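PDB 2P4S: purine nucleoside phosphorylase from Anopheles gambiae, which catalyses the phosphorolysis of inosine, guanosine and their 2'-deoxy forms to the free purine base and pentose 1-phosphate in purine salvage. Local coordinates for residues C181-P184 with V185-H189. Sequence-based numbering, arbitrary orientation.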
loop_
_atom_site.group_PDB
_atom_site.type_symbol
_atom_site.label_atom_id
_atom_site.label_comp_id
_atom_site.label_asym_id
_atom_site.label_seq_id
_atom_site.Cartn_x
_atom_site.Cartn_y
_atom_site.Cartn_z
ATOM N N CYS A 181 -3.069 16.386 -5.460
ATOM C CA CYS A 181 -3.762 16.020 -6.741
ATOM C C CYS A 181 -5.251 16.353 -6.677
ATOM O O CYS A 181 -5.851 16.739 -7.664
ATOM C CB CYS A 181 -3.630 14.514 -7.059
ATOM S SG CYS A 181 -1.899 13.949 -7.330
ATOM N N ALA A 182 -5.823 16.213 -5.488
ATOM C CA ALA A 182 -7.280 16.311 -5.269
ATOM C C ALA A 182 -7.682 17.736 -4.916
ATOM O O ALA A 182 -8.837 18.091 -5.068
ATOM C CB ALA A 182 -7.692 15.347 -4.157
ATOM N N MET A 183 -6.709 18.570 -4.510
ATOM C CA MET A 183 -6.956 19.981 -4.137
ATOM C C MET A 183 -7.926 20.808 -5.064
ATOM O O MET A 183 -8.741 21.597 -4.579
ATOM C CB MET A 183 -5.617 20.708 -3.882
ATOM C CG MET A 183 -5.735 22.250 -3.786
ATOM S SD MET A 183 -5.561 23.125 -5.350
ATOM C CE MET A 183 -4.069 22.430 -6.012
ATOM N N PRO A 184 -7.803 20.687 -6.396
ATOM C CA PRO A 184 -8.741 21.410 -7.264
ATOM C C PRO A 184 -10.214 21.054 -7.098
ATOM O O PRO A 184 -11.104 21.896 -7.401
ATOM C CB PRO A 184 -8.271 21.020 -8.655
ATOM C CG PRO A 184 -6.766 20.710 -8.443
ATOM C CD PRO A 184 -6.750 19.991 -7.172
ATOM N N VAL A 185 -10.488 19.850 -6.587
ATOM C CA VAL A 185 -11.859 19.482 -6.173
ATOM C C VAL A 185 -12.393 20.308 -4.991
ATOM O O VAL A 185 -13.581 20.616 -4.955
ATOM C CB VAL A 185 -12.002 17.942 -5.885
ATOM C CG1 VAL A 185 -13.427 17.556 -5.506
ATOM C CG2 VAL A 185 -11.503 17.097 -7.101
ATOM N N ARG A 186 -11.551 20.621 -4.000
ATOM C CA ARG A 186 -11.984 21.485 -2.857
ATOM C C ARG A 186 -12.256 22.911 -3.339
ATOM O O ARG A 186 -13.229 23.519 -2.928
ATOM C CB ARG A 186 -10.957 21.562 -1.767
ATOM C CG ARG A 186 -10.398 20.252 -1.252
ATOM C CD ARG A 186 -11.255 19.765 -0.206
ATOM N NE ARG A 186 -10.550 19.153 0.913
ATOM C CZ ARG A 186 -11.092 18.188 1.663
ATOM N NH1 ARG A 186 -12.348 17.713 1.396
ATOM N NH2 ARG A 186 -10.395 17.686 2.670
ATOM N N VAL A 187 -11.421 23.403 -4.250
ATOM C CA VAL A 187 -11.632 24.677 -4.918
ATOM C C VAL A 187 -12.958 24.719 -5.729
ATOM O O VAL A 187 -13.730 25.662 -5.577
ATOM C CB VAL A 187 -10.405 25.064 -5.823
ATOM C CG1 VAL A 187 -10.685 26.345 -6.533
ATOM C CG2 VAL A 187 -9.141 25.194 -4.975
ATOM N N MET A 188 -13.209 23.728 -6.588
ATOM C CA MET A 188 -14.499 23.599 -7.275
ATOM C C MET A 188 -15.699 23.724 -6.305
ATOM O O MET A 188 -16.631 24.475 -6.557
ATOM C CB MET A 188 -14.583 22.282 -8.058
ATOM C CG MET A 188 -13.693 22.160 -9.296
ATOM S SD MET A 188 -13.651 20.426 -9.900
ATOM C CE MET A 188 -12.811 20.681 -11.453
ATOM N N HIS A 189 -15.659 23.021 -5.187
ATOM C CA HIS A 189 -16.698 23.095 -4.176
ATOM C C HIS A 189 -16.840 24.536 -3.626
ATOM O O HIS A 189 -17.949 25.101 -3.575
ATOM C CB HIS A 189 -16.340 22.108 -3.059
ATOM C CG HIS A 189 -17.116 22.287 -1.791
ATOM N ND1 HIS A 189 -18.473 22.039 -1.699
ATOM C CD2 HIS A 189 -16.705 22.615 -0.539
ATOM C CE1 HIS A 189 -18.867 22.256 -0.455
ATOM N NE2 HIS A 189 -17.811 22.596 0.271
#
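Met183 and Val187, one helical turn apart, lie side by side and point the same way. The thioether sulfur SD of Met183 rests 4.2 Å from CG2 of Val187. With CG anti to the nitrogen of Met183 (chi1 167°), the bend at chi2 brings the sulfur nearest the valine methyl, and that at chi3 carries CE farther off; a flexible thioether suits this apolar seam, where Leu95 of helix 92-105 touches both side chains.

Backbone bonds tie the turn together. Val187 N reaches Met183 O at 3.2 Å, nearly straight with an N-H...O angle of 168°, and Arg186 N adds a weak second bond to the same oxygen. Met188 N donates to Pro184 O at 2.9 Å. The turn before is different: Pro184 has no N-H to give, the helix kinks there, and Val185 N turns to Ala182 O, three residues back, at 2.9 Å with a bent angle of 140°. CG of Met188, beside its own backbone N, lies 3.2 Å from Pro184 O.

The remaining side chains divide by the part of the fold they touch. Pro184 and Met188 meet strand 161-167, the proline also meeting Phe170, a phosphate-binding residue. Ala182 and Val185, compact and apolar, suit the packing against helix 307-315, while Arg186, partly exposed, sends NH1 to a hydrogen bond with His315 and its guanidinium into a cation-pi contact with Phe240. What results is a proline-kinked helix, 178-191, packed between the central mixed sheet and neighbouring helices in the alpha/beta fold of the PNP/MTAP phosphorylase family.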